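Local atomic coordinates of formate-dependent phosphoribosylglycinamide formyltransferase (Mycobacterium tuberculosis H37Rv, PDB entry 6KHR), a protein that is a member of the ATP-grasp superfamily, named as a formate-dependent formyltransferase. Residues A[51-57]-A[67-73]. Numbering follows the deposited sequence.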
loop_
_atom_site.group_PDB
_atom_site.type_symbol
_atom_site.label_atom_id
_atom_site.label_comp_id
_atom_site.label_asym_id
_atom_site.label_seq_id
_atom_site.Cartn_x
_atom_site.Cartn_y
_atom_site.Cartn_z
ATOM N N GLU A 51 -16.285 3.857 -4.725
ATOM C CA GLU A 51 -16.502 4.992 -3.838
ATOM C C GLU A 51 -16.602 4.505 -2.396
ATOM O O GLU A 51 -17.255 3.495 -2.118
ATOM C CB GLU A 51 -17.788 5.721 -4.220
ATOM C CG GLU A 51 -17.645 7.207 -4.488
ATOM C CD GLU A 51 -18.985 7.901 -4.774
ATOM O OE1 GLU A 51 -20.045 7.407 -4.318
ATOM O OE2 GLU A 51 -18.974 8.946 -5.462
ATOM N N VAL A 52 -15.979 5.228 -1.466
ATOM C CA VAL A 52 -15.998 4.837 -0.060
ATOM C C VAL A 52 -16.557 5.966 0.796
ATOM O O VAL A 52 -16.147 7.125 0.667
ATOM C CB VAL A 52 -14.607 4.437 0.464
ATOM C CG1 VAL A 52 -14.704 4.145 1.961
ATOM C CG2 VAL A 52 -14.080 3.231 -0.298
ATOM N N ILE A 53 -17.477 5.610 1.685
ATOM C CA ILE A 53 -18.019 6.500 2.700
ATOM C C ILE A 53 -17.351 6.142 4.020
ATOM O O ILE A 53 -17.417 4.989 4.457
ATOM C CB ILE A 53 -19.542 6.348 2.799
ATOM C CG1 ILE A 53 -20.180 6.536 1.423
ATOM C CG2 ILE A 53 -20.120 7.291 3.845
ATOM C CD1 ILE A 53 -21.392 5.649 1.214
ATOM N N ALA A 54 -16.708 7.115 4.656
ATOM C CA ALA A 54 -16.075 6.896 5.951
ATOM C C ALA A 54 -16.945 7.495 7.052
ATOM O O ALA A 54 -17.237 8.697 7.044
ATOM C CB ALA A 54 -14.663 7.480 5.992
ATOM N N VAL A 55 -17.358 6.649 7.989
ATOM C CA VAL A 55 -18.226 7.029 9.095
ATOM C C VAL A 55 -17.423 6.935 10.380
ATOM O O VAL A 55 -16.664 5.979 10.574
ATOM C CB VAL A 55 -19.476 6.128 9.167
ATOM C CG1 VAL A 55 -20.359 6.562 10.304
ATOM C CG2 VAL A 55 -20.237 6.148 7.847
ATOM N N ASP A 56 -17.586 7.926 11.255
ATOM C CA ASP A 56 -17.013 7.850 12.593
ATOM C C ASP A 56 -17.757 8.819 13.503
ATOM O O ASP A 56 -18.671 9.527 13.072
ATOM C CB ASP A 56 -15.508 8.128 12.578
ATOM C CG ASP A 56 -14.786 7.447 13.730
ATOM O OD1 ASP A 56 -15.386 7.367 14.830
ATOM O OD2 ASP A 56 -13.641 6.975 13.533
ATOM N N GLY A 57 -17.358 8.833 14.778
ATOM C CA GLY A 57 -17.966 9.688 15.784
ATOM C C GLY A 57 -17.555 11.150 15.763
ATOM O O GLY A 57 -18.413 12.025 15.910
ATOM N N ALA A 67 -11.413 9.812 1.940
ATOM C CA ALA A 67 -12.645 9.183 1.500
ATOM C C ALA A 67 -13.380 10.085 0.510
ATOM O O ALA A 67 -13.123 11.288 0.403
ATOM C CB ALA A 67 -13.553 8.868 2.691
ATOM N N ASP A 68 -14.306 9.463 -0.229
ATOM C CA ASP A 68 -15.177 10.183 -1.144
ATOM C C ASP A 68 -16.290 10.917 -0.412
ATOM O O ASP A 68 -16.731 11.977 -0.862
ATOM C CB ASP A 68 -15.798 9.213 -2.150
ATOM C CG ASP A 68 -14.768 8.357 -2.847
ATOM O OD1 ASP A 68 -14.003 8.903 -3.674
ATOM O OD2 ASP A 68 -14.712 7.140 -2.552
ATOM N N GLN A 69 -16.774 10.357 0.686
ATOM C CA GLN A 69 -17.836 10.978 1.461
ATOM C C GLN A 69 -17.571 10.698 2.927
ATOM O O GLN A 69 -17.254 9.563 3.296
ATOM C CB GLN A 69 -19.202 10.447 1.042
ATOM C CG GLN A 69 -20.352 11.117 1.733
ATOM C CD GLN A 69 -21.665 10.748 1.090
ATOM O OE1 GLN A 69 -21.703 9.935 0.166
ATOM N NE2 GLN A 69 -22.754 11.347 1.569
ATOM N N SER A 70 -17.654 11.738 3.748
ATOM C CA SER A 70 -17.411 11.638 5.178
ATOM C C SER A 70 -18.727 11.818 5.923
ATOM O O SER A 70 -19.602 12.578 5.493
ATOM C CB SER A 70 -16.387 12.677 5.646
ATOM O OG SER A 70 -15.098 12.398 5.113
ATOM N N VAL A 71 -18.867 11.096 7.023
ATOM C CA VAL A 71 -20.081 11.126 7.817
ATOM C C VAL A 71 -19.688 11.041 9.282
ATOM O O VAL A 71 -18.810 10.259 9.653
ATOM C CB VAL A 71 -21.052 9.987 7.425
ATOM C CG1 VAL A 71 -22.227 9.932 8.384
ATOM C CG2 VAL A 71 -21.560 10.189 6.000
ATOM N N VAL A 72 -20.329 11.864 10.100
ATOM C CA VAL A 72 -20.144 11.877 11.543
ATOM C C VAL A 72 -21.438 11.400 12.180
ATOM O O VAL A 72 -22.492 12.015 11.992
ATOM C CB VAL A 72 -19.779 13.278 12.046
ATOM C CG1 VAL A 72 -19.911 13.345 13.551
ATOM C CG2 VAL A 72 -18.367 13.640 11.606
ATOM N N VAL A 73 -21.373 10.292 12.911
ATOM C CA VAL A 73 -22.500 9.854 13.724
ATOM C C VAL A 73 -21.953 9.118 14.927
ATOM O O VAL A 73 -20.935 8.429 14.844
ATOM C CB VAL A 73 -23.487 8.938 12.965
ATOM C CG1 VAL A 73 -24.836 9.630 12.813
ATOM C CG2 VAL A 73 -22.911 8.508 11.635
#
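Strands 51-56 and 69-72 run side by side in the same direction, their axes 4.7 Å apart at closest and 19° from parallel. Follow the backbone first. Ala54 and Asp56 of one strand each reach across in both directions: Ala54 N donates to Gln69 O (2.9 Å) and Ala54 O accepts from Val71 N (2.9 Å), then Asp56 N donates to Val71 O (3.1 Å) and Asp56 O accepts from Val73 N (2.8 Å). Ile53 and Val55 turn the other way, to Val29 and Leu31 of strand 28-32, with Val55 O making a weak bond to Ser34 OG just past its end. Between these bonds, CA-H...O contacts fill in, such as Ile53 CA to Gln69 O at 3.2 Å.

At the start of the pair the pattern changes. Val52 O takes Gln69 N at 3.3 Å plus a weak bond from Asp68 N, while Val52 N is held by a side chain, Asp68 OD2, at only 2.5 Å; Gln46 also binds that carboxylate oxygen.

Helix 62-66 links the two strands, making a beta-alpha-beta crossover at one border of a five-stranded parallel sheet with the 3-2-1-4-5 order of a Rossmann-like fold; within the chain, 69-72 is the edge strand.

Side chains alternate between the faces. Ile53, Val55, Gln69 and Val71 share one, where Ile53 CG2 meets Val71 CG2 at 3.9 Å and helix 78-88 covers Ile53 and Gln69 through Leu88. Nearby, Val55 CG1 packs on Val73 CG2 (3.5 Å). Ala54 lies on the opposite face, its CB 3.7 Å from Ala67 CB, beneath Ala63 and His64 of the crossover helix.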